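Local structure of hypothetical protein AF0941 (Archaeoglobus fulgidus, 1YOZ) at residues Tyr5-Leu10 / Tyr65-Tyr70; Glu25-Leu30 / Ile93-Asp98; Met38-Cys43 / Ala106-Arg111. The protein is of unknown function, an all-helical archaeal protein of the AF0941-like family that assembles as a dimer. All blocks are in the same frame, centred on the assembly; numbering follows the deposited sequence.

Contact 1 of 3, residues Tyr5-Leu10 / Tyr65-Tyr70; sequences YINSFL and YLLKTY
Asn7 lays its amide nitrogen on the ring of Tyr70: ND2 sits 3.2 Å above the ring plane, over the centre, with the nearest ring atom, Tyr70 CG, 3.3 Å from Asn7 ND2. The amide and ring planes stand perpendicular, and the same nitrogen donates in its own amide plane to Tyr5 OH, 2.9 Å from Asn7 ND2 and nearly straight at 167°. With CG anti to the backbone N (chi1 -175°), the Asn7 side chain turns toward helix 57-73 while its other branch serves the backbone. OD1 takes the N-H of Leu10, which makes Asn7 the N-cap of helix 8-18, the donor standing above the carbonyl plane. One amide therefore caps a helix, holds a tyrosine hydroxyl and stands with its nitrogen over a ring, so its rotation is fixed from both ends. The contact joins the start of the first helix of this all-helical fold to the buried side of helix 57-73. Tyr5, with CG anti to the backbone N (chi1 178°), presents one face to Leu66, whose CD1 lies 4.1 Å from the Tyr5 ring centroid in a CH-pi contact; Leu66 CB comes within 3.4 Å of Tyr5 CE2. Asn7 CB covers the opposite face. Leu67 CD1 tucks against Ile6 O and Asn7 CG. At the far end of Tyr70, the hydroxyl lies in the plane of the Phe9 ring, at its edge, 3.4 Å from Phe9 CD2, and bonds to His78 of helix 75-88. An alanine in place of Tyr70 would probably leave a gap beneath the Asn7 amide and beside Phe9 and Leu10, with His78 deprived of its hydroxyl partner. Tyr5 also meets Tyr5 of the second subunit, ring to ring.

Contact 2 of 3, residues Glu25-Leu30 / Ile93-Asp98; sequences EADKLL and IEKKLD
Asp27 and Lys95 meet with their side chains at about a right angle, and a salt bridge closes the crossing: Lys95 NZ donates to Asp27 OD1 at 3.0 Å. The ammonium approaches from above the carboxylate plane, 48° out of it, and Asp27 OD2 is farther from it than OD1. Asp27 has CG anti to its backbone N (chi1 -164°), which swings the carboxylate toward the loop. Lys95 is not extended: its chain bends at chi2 and again at chi4, where the torsion of -31° lies well away from a staggered value and folds NZ back to the acid. The bent chain also runs over the backbone at the end of the short helix, CD lying 3.3 Å from Leu30 O. That carbonyl in turn accepts from a water, which donates to Lys96 O as well and so ties the two backbones together with a pair of bonds.

Beneath this polar crossing lies an apolar layer supplied by Ile93. Its two branches part company: CD1 lies against the helix backbone, 3.8 Å from Asp27 N, and touches Ala26 CB at 4.1 Å, while CG2 lies alongside Leu30, whose CD1 is 4.2 Å from Ile93 CG2. Ile93 and Leu30 both pack on helix 75-88 as well, through Ala86 and Leu82 respectively, and Leu30 also touches Phe9 of helix 8-18. The salt bridge is thus the more accessible side of the contact and the isoleucine its buried side. In this all-helical fold the extended loop between helix 75-88 and helix 99-113 is held on the short helix 26-29 by a charged pair outside and aliphatic groups inside.

Contact 3 of 3, residues Met38-Cys43 / Ala106-Arg111; sequences MFRSDC and ALYIDR
Two nearly parallel helices of the bundle, 32-51 and 99-113, pack side by side here, with Tyr108 on the more accessible side of the interface and Ile109 on its buried side. The axes of the short segments run 10.3 Å apart at 14°, a separation bridged by side chains without any direct hydrogen bond. Tyr108 carries the outer half of the contact. Its CG is anti to the backbone N (chi1 -179°), which sends the ring toward helix 32-51, where the aliphatic part of Arg40 crosses it at about a right angle. Arg40 CG stands over the ring face, offset toward the rim, 3.9 Å from the Tyr108 ring centroid in a CH-pi contact, with Tyr108 CZ the nearest ring atom at 3.6 Å from Arg40 CG. The guanidinium itself is carried onward by the extended chain: its plane is 84° from that of the ring, and its CZ is far enough from the ring for at most a weak cation-pi attraction. Another ring, that of Phe36 on the same helix, makes a cation-pi pair with Arg40.

Deeper in the interface, Cys43 SG touches both partners of the second helix. It meets the Tyr108 ring at its edge, a sulfur-aromatic contact with the sulfur 4.2 Å from Tyr108 CE2, and packs on Ile109, whose CG1 lies 3.8 Å from Cys43 SG. Ile109 goes on to reach Phe39, CD1 to CD1, at 4.3 Å. Phe39 also packs on Leu67 of helix 57-73 and Phe9 of helix 8-18, so this side of the interface merges with the core. On the outer side, a water in the plane of the Tyr108 ring joins the helices: it donates to Arg40 O and lies 2.6 Å from Tyr108 OH.

Contacts 1 and 3 adjoin, their centres about 9 Å apart, whereas contact 2 lies about 18 Å from contact 1 and 19 Å from contact 3. Polar bonds couple the first pair: Lys68 NZ bridges to Asp110 OD1 at 2.6 Å, and Ser8 OG probably bonds to Asp42 OD1. Contact 2 joins them through packing, with Phe9 CD1 3.6 Å from Leu29 CD1 and Leu29 CD1 3.4 Å from Met38 CE. Phe9 and Leu29 thus connect the three contacts. Along the chain the segments of each pair of contacts alternate, so the pairings overlap along the sequence, and none lies wholly within another. Contact 1 alone touches the second subunit.

Contact 1 of 3, residues Tyr5-Leu10 / Tyr65-Tyr70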
loop_
_atom_site.group_PDB
_atom_site.type_symbol
_atom_site.label_atom_id
_atom_site.label_comp_id
_atom_site.label_asym_id
_atom_site.label_seq_id
_atom_site.Cartn_x
_atom_site.Cartn_y
_atom_site.Cartn_z
ATOM N N TYR B 5 6.292 0.712 5.619
ATOM C CA TYR B 5 6.031 0.736 4.164
ATOM C C TYR B 5 6.339 2.105 3.652
ATOM O O TYR B 5 5.454 2.983 3.580
ATOM C CB TYR B 5 4.579 0.329 3.816
ATOM C CG TYR B 5 4.227 0.379 2.324
ATOM C CD1 TYR B 5 3.092 1.061 1.861
ATOM C CD2 TYR B 5 5.017 -0.261 1.380
ATOM C CE1 TYR B 5 2.741 1.041 0.520
ATOM C CE2 TYR B 5 4.683 -0.267 0.025
ATOM C CZ TYR B 5 3.555 0.368 -0.401
ATOM O OH TYR B 5 3.288 0.401 -1.749
ATOM N N ILE B 6 7.614 2.293 3.322
ATOM C CA ILE B 6 8.067 3.419 2.559
ATOM C C ILE B 6 7.705 3.259 1.056
ATOM O O ILE B 6 7.921 2.208 0.468
ATOM C CB ILE B 6 9.624 3.616 2.752
ATOM C CG1 ILE B 6 9.938 4.038 4.204
ATOM C CG2 ILE B 6 10.162 4.602 1.765
ATOM C CD1 ILE B 6 11.457 4.006 4.608
ATOM N N ASN B 7 7.119 4.311 0.462
ATOM C CA ASN B 7 6.847 4.399 -0.954
ATOM C C ASN B 7 6.580 5.863 -1.257
ATOM O O ASN B 7 5.474 6.376 -1.011
ATOM C CB ASN B 7 5.612 3.530 -1.342
ATOM C CG ASN B 7 5.366 3.495 -2.819
ATOM O OD1 ASN B 7 5.809 4.373 -3.551
ATOM N ND2 ASN B 7 4.567 2.520 -3.270
ATOM N N SER B 8 7.635 6.525 -1.742
ATOM C CA SER B 8 7.654 7.950 -2.007
ATOM C C SER B 8 6.739 8.304 -3.154
ATOM O O SER B 8 6.065 9.322 -3.085
ATOM C CB SER B 8 9.090 8.388 -2.310
ATOM O OG SER B 8 9.856 8.284 -1.095
ATOM N N PHE B 9 6.676 7.445 -4.172
ATOM C CA PHE B 9 5.808 7.753 -5.312
ATOM C C PHE B 9 4.351 7.774 -4.881
ATOM O O PHE B 9 3.584 8.739 -5.192
ATOM C CB PHE B 9 5.994 6.787 -6.482
ATOM C CG PHE B 9 5.147 7.117 -7.667
ATOM C CD1 PHE B 9 5.594 8.030 -8.627
ATOM C CD2 PHE B 9 3.888 6.531 -7.828
ATOM C CE1 PHE B 9 4.794 8.370 -9.719
ATOM C CE2 PHE B 9 3.070 6.876 -8.904
ATOM C CZ PHE B 9 3.524 7.781 -9.857
ATOM N N LEU B 10 3.970 6.727 -4.161
ATOM C CA LEU B 10 2.599 6.613 -3.638
ATOM C C LEU B 10 2.214 7.809 -2.778
ATOM O O LEU B 10 1.164 8.409 -2.972
ATOM C CB LEU B 10 2.409 5.278 -2.897
ATOM C CG LEU B 10 1.026 5.070 -2.263
ATOM C CD1 LEU B 10 -0.063 4.873 -3.281
ATOM C CD2 LEU B 10 1.149 3.913 -1.328
ATOM N N TYR B 65 8.559 -6.435 -0.311
ATOM C CA TYR B 65 7.472 -7.204 -0.975
ATOM C C TYR B 65 6.333 -6.290 -1.441
ATOM O O TYR B 65 5.883 -6.338 -2.589
ATOM C CB TYR B 65 6.942 -8.264 -0.047
ATOM C CG TYR B 65 5.924 -9.145 -0.742
ATOM C CD1 TYR B 65 6.327 -10.136 -1.661
ATOM C CD2 TYR B 65 4.580 -9.022 -0.446
ATOM C CE1 TYR B 65 5.340 -10.970 -2.312
ATOM C CE2 TYR B 65 3.596 -9.851 -1.078
ATOM C CZ TYR B 65 3.984 -10.804 -1.988
ATOM O OH TYR B 65 3.002 -11.585 -2.535
ATOM N N LEU B 66 5.888 -5.406 -0.571
ATOM C CA LEU B 66 4.831 -4.478 -0.956
ATOM C C LEU B 66 5.309 -3.520 -2.046
ATOM O O LEU B 66 4.542 -3.134 -2.937
ATOM C CB LEU B 66 4.314 -3.685 0.274
ATOM C CG LEU B 66 3.575 -4.366 1.450
ATOM C CD1 LEU B 66 3.003 -3.368 2.452
ATOM C CD2 LEU B 66 2.477 -5.178 0.853
ATOM N N LEU B 67 6.561 -3.101 -1.972
ATOM C CA LEU B 67 7.072 -2.117 -2.916
ATOM C C LEU B 67 7.235 -2.769 -4.299
ATOM O O LEU B 67 6.865 -2.210 -5.319
ATOM C CB LEU B 67 8.426 -1.538 -2.382
ATOM C CG LEU B 67 8.897 -0.250 -3.041
ATOM C CD1 LEU B 67 8.047 0.934 -2.631
ATOM C CD2 LEU B 67 10.390 0.028 -2.776
ATOM N N LYS B 68 7.781 -3.973 -4.309
ATOM C CA LYS B 68 7.883 -4.773 -5.553
ATOM C C LYS B 68 6.514 -5.042 -6.160
ATOM O O LYS B 68 6.235 -4.700 -7.326
ATOM C CB LYS B 68 8.649 -6.084 -5.247
ATOM C CG LYS B 68 8.677 -7.063 -6.417
ATOM C CD LYS B 68 9.026 -8.494 -5.927
ATOM C CE LYS B 68 10.479 -8.743 -6.217
ATOM N NZ LYS B 68 10.966 -10.018 -5.569
ATOM N N THR B 69 5.600 -5.598 -5.364
ATOM C CA THR B 69 4.193 -5.750 -5.842
ATOM C C THR B 69 3.476 -4.446 -6.221
ATOM O O THR B 69 2.668 -4.427 -7.161
ATOM C CB THR B 69 3.350 -6.711 -4.888
ATOM O OG1 THR B 69 3.327 -6.203 -3.567
ATOM C CG2 THR B 69 4.056 -8.003 -4.774
ATOM N N TYR B 70 3.797 -3.322 -5.562
ATOM C CA TYR B 70 3.263 -2.023 -5.988
ATOM C C TYR B 70 3.763 -1.714 -7.364
ATOM O O TYR B 70 2.990 -1.266 -8.219
ATOM C CB TYR B 70 3.714 -0.864 -5.060
ATOM C CG TYR B 70 3.182 0.486 -5.507
ATOM C CD1 TYR B 70 1.935 0.955 -5.066
ATOM C CD2 TYR B 70 3.919 1.312 -6.357
ATOM C CE1 TYR B 70 1.449 2.202 -5.466
ATOM C CE2 TYR B 70 3.404 2.560 -6.770
ATOM C CZ TYR B 70 2.179 2.986 -6.312
ATOM O OH TYR B 70 1.643 4.180 -6.726
#

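Contact 2 of 3, residues Glu25-Leu30 / Ile93-Asp98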
loop_
_atom_site.group_PDB
_atom_site.type_symbol
_atom_site.label_atom_id
_atom_site.label_comp_id
_atom_site.label_asym_id
_atom_site.label_seq_id
_atom_site.Cartn_x
_atom_site.Cartn_y
_atom_site.Cartn_z
ATOM N N GLU B 25 3.016 19.982 -9.710
ATOM C CA GLU B 25 4.045 19.017 -9.276
ATOM C C GLU B 25 3.905 17.629 -9.909
ATOM O O GLU B 25 4.825 16.811 -9.822
ATOM C CB GLU B 25 4.098 18.934 -7.743
ATOM C CG GLU B 25 4.655 20.233 -7.142
ATOM C CD GLU B 25 5.083 20.134 -5.672
ATOM O OE1 GLU B 25 5.283 19.019 -5.130
ATOM O OE2 GLU B 25 5.236 21.212 -5.058
ATOM N N ALA B 26 2.758 17.385 -10.540
ATOM C CA ALA B 26 2.498 16.137 -11.218
ATOM C C ALA B 26 3.505 15.893 -12.356
ATOM O O ALA B 26 4.053 14.783 -12.487
ATOM C CB ALA B 26 1.045 16.078 -11.740
ATOM N N ASP B 27 3.756 16.920 -13.154
ATOM C CA ASP B 27 4.695 16.834 -14.262
ATOM C C ASP B 27 6.086 16.293 -13.830
ATOM O O ASP B 27 6.669 15.410 -14.478
ATOM C CB ASP B 27 4.806 18.222 -14.914
ATOM C CG ASP B 27 5.436 18.180 -16.280
ATOM O OD1 ASP B 27 4.980 17.397 -17.132
ATOM O OD2 ASP B 27 6.399 18.945 -16.508
ATOM N N LYS B 28 6.603 16.770 -12.711
ATOM C CA LYS B 28 7.887 16.257 -12.235
ATOM C C LYS B 28 7.771 14.841 -11.681
ATOM O O LYS B 28 8.658 13.986 -11.908
ATOM C CB LYS B 28 8.511 17.171 -11.178
ATOM C CG LYS B 28 9.615 16.479 -10.354
ATOM C CD LYS B 28 10.351 17.460 -9.459
ATOM C CE LYS B 28 11.333 16.765 -8.529
ATOM N NZ LYS B 28 11.839 17.735 -7.482
ATOM N N LEU B 29 6.687 14.595 -10.953
ATOM C CA LEU B 29 6.470 13.275 -10.394
ATOM C C LEU B 29 6.387 12.177 -11.491
ATOM O O LEU B 29 6.874 11.070 -11.285
ATOM C CB LEU B 29 5.253 13.261 -9.455
ATOM C CG LEU B 29 4.907 11.961 -8.712
ATOM C CD1 LEU B 29 6.006 11.472 -7.785
ATOM C CD2 LEU B 29 3.612 12.156 -7.958
ATOM N N LEU B 30 5.830 12.529 -12.657
ATOM C CA LEU B 30 5.502 11.567 -13.709
ATOM C C LEU B 30 6.533 11.451 -14.815
ATOM O O LEU B 30 6.267 10.832 -15.866
ATOM C CB LEU B 30 4.156 11.905 -14.306
ATOM C CG LEU B 30 2.984 11.835 -13.338
ATOM C CD1 LEU B 30 1.706 12.372 -14.016
ATOM C CD2 LEU B 30 2.781 10.470 -12.789
ATOM N N ILE B 93 -0.895 16.439 -18.853
ATOM C CA ILE B 93 0.494 15.985 -18.844
ATOM C C ILE B 93 0.827 15.223 -20.119
ATOM O O ILE B 93 0.055 14.377 -20.557
ATOM C CB ILE B 93 0.776 15.052 -17.617
ATOM C CG1 ILE B 93 0.241 15.662 -16.322
ATOM C CG2 ILE B 93 2.280 14.676 -17.536
ATOM C CD1 ILE B 93 1.035 16.814 -15.789
ATOM N N GLU B 94 1.978 15.527 -20.707
ATOM C CA GLU B 94 2.366 14.923 -21.988
ATOM C C GLU B 94 3.550 14.026 -21.694
ATOM O O GLU B 94 4.625 14.193 -22.279
ATOM C CB GLU B 94 2.748 15.979 -23.061
ATOM C CG GLU B 94 1.652 17.031 -23.360
ATOM C CD GLU B 94 0.388 16.407 -23.923
ATOM O OE1 GLU B 94 0.495 15.425 -24.687
ATOM O OE2 GLU B 94 -0.716 16.893 -23.607
ATOM N N LYS B 95 3.339 13.106 -20.748
ATOM C CA LYS B 95 4.338 12.098 -20.344
ATOM C C LYS B 95 3.633 10.742 -20.343
ATOM O O LYS B 95 2.406 10.666 -20.145
ATOM C CB LYS B 95 4.842 12.364 -18.928
ATOM C CG LYS B 95 5.561 13.693 -18.705
ATOM C CD LYS B 95 6.742 13.436 -17.836
ATOM C CE LYS B 95 7.415 14.677 -17.312
ATOM N NZ LYS B 95 7.339 15.862 -18.205
ATOM N N LYS B 96 4.412 9.686 -20.557
ATOM C CA LYS B 96 3.949 8.293 -20.429
ATOM C C LYS B 96 5.023 7.403 -19.765
ATOM O O LYS B 96 6.178 7.800 -19.613
ATOM C CB LYS B 96 3.516 7.727 -21.786
ATOM C CG LYS B 96 4.387 8.197 -22.928
ATOM C CD LYS B 96 3.963 7.629 -24.294
ATOM C CE LYS B 96 4.370 6.121 -24.424
ATOM N NZ LYS B 96 5.808 5.780 -24.000
ATOM N N LEU B 97 4.612 6.204 -19.347
ATOM C CA LEU B 97 5.486 5.327 -18.565
ATOM C C LEU B 97 5.734 4.068 -19.388
ATOM O O LEU B 97 4.800 3.322 -19.656
ATOM C CB LEU B 97 4.801 4.957 -17.246
ATOM C CG LEU B 97 5.436 4.022 -16.203
ATOM C CD1 LEU B 97 6.817 4.470 -15.710
ATOM C CD2 LEU B 97 4.471 3.839 -15.039
ATOM N N ASP B 98 6.974 3.854 -19.802
ATOM C CA ASP B 98 7.327 2.650 -20.579
ATOM C C ASP B 98 7.120 1.346 -19.767
ATOM O O ASP B 98 7.631 1.230 -18.659
ATOM C CB ASP B 98 8.796 2.728 -21.013
ATOM C CG ASP B 98 9.037 3.788 -22.052
ATOM O OD1 ASP B 98 8.049 4.176 -22.724
ATOM O OD2 ASP B 98 10.214 4.222 -22.216
HETATM O O HOH W 1 7.489 9.661 -18.244
#

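Contact 3 of 3, residues Met38-Cys43 / Ala106-Arg111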
loop_
_atom_site.group_PDB
_atom_site.type_symbol
_atom_site.label_atom_id
_atom_site.label_comp_id
_atom_site.label_asym_id
_atom_site.label_seq_id
_atom_site.Cartn_x
_atom_site.Cartn_y
_atom_site.Cartn_z
ATOM N N MET B 38 13.357 7.634 -7.659
ATOM C CA MET B 38 12.568 7.656 -6.429
ATOM C C MET B 38 12.503 6.278 -5.783
ATOM O O MET B 38 12.741 6.155 -4.610
ATOM C CB MET B 38 11.112 8.098 -6.740
ATOM C CG MET B 38 10.525 9.117 -5.791
ATOM S SD MET B 38 8.871 9.613 -6.239
ATOM C CE MET B 38 9.137 10.265 -7.808
ATOM N N PHE B 39 12.157 5.236 -6.559
ATOM C CA PHE B 39 12.198 3.874 -6.013
ATOM C C PHE B 39 13.607 3.442 -5.632
ATOM O O PHE B 39 13.768 2.734 -4.643
ATOM C CB PHE B 39 11.537 2.844 -6.958
ATOM C CG PHE B 39 10.041 2.978 -7.017
ATOM C CD1 PHE B 39 9.237 2.351 -6.058
ATOM C CD2 PHE B 39 9.447 3.735 -7.996
ATOM C CE1 PHE B 39 7.848 2.464 -6.100
ATOM C CE2 PHE B 39 8.036 3.858 -8.060
ATOM C CZ PHE B 39 7.256 3.239 -7.102
ATOM N N ARG B 40 14.624 3.818 -6.424
ATOM C CA ARG B 40 16.020 3.537 -5.978
ATOM C C ARG B 40 16.294 4.193 -4.618
ATOM O O ARG B 40 16.872 3.544 -3.726
ATOM C CB ARG B 40 17.103 4.042 -6.959
ATOM C CG ARG B 40 17.226 3.313 -8.256
ATOM C CD ARG B 40 18.387 3.920 -9.101
ATOM N NE ARG B 40 18.194 3.551 -10.505
ATOM C CZ ARG B 40 17.807 4.374 -11.479
ATOM N NH1 ARG B 40 17.569 5.659 -11.239
ATOM N NH2 ARG B 40 17.685 3.911 -12.715
ATOM N N SER B 41 15.914 5.477 -4.458
ATOM C CA SER B 41 16.150 6.128 -3.180
ATOM C C SER B 41 15.386 5.500 -2.037
ATOM O O SER B 41 15.886 5.471 -0.917
ATOM C CB SER B 41 15.874 7.641 -3.186
ATOM O OG SER B 41 14.722 7.948 -3.932
ATOM N N ASP B 42 14.153 5.037 -2.313
ATOM C CA ASP B 42 13.368 4.309 -1.329
ATOM C C ASP B 42 14.050 3.036 -0.872
ATOM O O ASP B 42 14.103 2.768 0.334
ATOM C CB ASP B 42 11.984 3.945 -1.899
ATOM C CG ASP B 42 11.012 5.118 -1.877
ATOM O OD1 ASP B 42 11.359 6.225 -1.341
ATOM O OD2 ASP B 42 9.888 4.920 -2.388
ATOM N N CYS B 43 14.544 2.230 -1.816
ATOM C CA CYS B 43 15.257 0.985 -1.426
ATOM C C CYS B 43 16.393 1.304 -0.463
ATOM O O CYS B 43 16.604 0.596 0.528
ATOM C CB CYS B 43 15.830 0.317 -2.647
ATOM S SG CYS B 43 14.503 -0.486 -3.635
ATOM N N ALA B 106 10.992 -3.006 -10.976
ATOM C CA ALA B 106 10.661 -4.249 -10.215
ATOM C C ALA B 106 11.893 -5.086 -10.062
ATOM O O ALA B 106 12.217 -5.594 -8.975
ATOM C CB ALA B 106 9.598 -5.060 -10.930
ATOM N N LEU B 107 12.573 -5.265 -11.193
ATOM C CA LEU B 107 13.773 -6.066 -11.243
ATOM C C LEU B 107 14.862 -5.465 -10.351
ATOM O O LEU B 107 15.575 -6.191 -9.659
ATOM C CB LEU B 107 14.239 -6.226 -12.712
ATOM C CG LEU B 107 13.564 -7.352 -13.532
ATOM C CD1 LEU B 107 14.052 -7.314 -15.017
ATOM C CD2 LEU B 107 13.769 -8.731 -12.916
ATOM N N TYR B 108 15.008 -4.144 -10.376
ATOM C CA TYR B 108 15.945 -3.456 -9.447
ATOM C C TYR B 108 15.622 -3.729 -7.964
ATOM O O TYR B 108 16.516 -3.959 -7.139
ATOM C CB TYR B 108 15.971 -1.923 -9.709
ATOM C CG TYR B 108 16.924 -1.167 -8.810
ATOM C CD1 TYR B 108 18.198 -0.796 -9.265
ATOM C CD2 TYR B 108 16.569 -0.834 -7.500
ATOM C CE1 TYR B 108 19.082 -0.130 -8.441
ATOM C CE2 TYR B 108 17.436 -0.152 -6.667
ATOM C CZ TYR B 108 18.703 0.215 -7.139
ATOM O OH TYR B 108 19.593 0.890 -6.287
ATOM N N ILE B 109 14.348 -3.680 -7.607
ATOM C CA ILE B 109 13.932 -3.941 -6.196
ATOM C C ILE B 109 14.247 -5.400 -5.859
ATOM O O ILE B 109 14.740 -5.761 -4.757
ATOM C CB ILE B 109 12.393 -3.642 -5.981
ATOM C CG1 ILE B 109 12.099 -2.124 -6.093
ATOM C CG2 ILE B 109 11.910 -4.224 -4.658
ATOM C CD1 ILE B 109 10.654 -1.744 -6.363
ATOM N N ASP B 110 13.950 -6.251 -6.848
ATOM C CA ASP B 110 14.182 -7.663 -6.739
ATOM C C ASP B 110 15.650 -7.879 -6.401
ATOM O O ASP B 110 15.967 -8.721 -5.580
ATOM C CB ASP B 110 13.786 -8.340 -8.069
ATOM C CG ASP B 110 13.749 -9.824 -7.979
ATOM O OD1 ASP B 110 13.130 -10.344 -7.029
ATOM O OD2 ASP B 110 14.339 -10.474 -8.872
ATOM N N ARG B 111 16.514 -7.088 -7.033
ATOM C CA ARG B 111 17.966 -7.066 -6.832
ATOM C C ARG B 111 18.376 -6.656 -5.395
ATOM O O ARG B 111 19.076 -7.398 -4.703
ATOM C CB ARG B 111 18.573 -6.135 -7.914
ATOM C CG ARG B 111 20.084 -5.935 -7.929
ATOM C CD ARG B 111 20.471 -4.790 -8.856
ATOM N NE ARG B 111 21.632 -4.082 -8.325
ATOM C CZ ARG B 111 22.220 -3.027 -8.886
ATOM N NH1 ARG B 111 21.763 -2.506 -10.022
ATOM N NH2 ARG B 111 23.274 -2.474 -8.292
HETATM O O HOH W 2 19.044 1.893 -3.948
#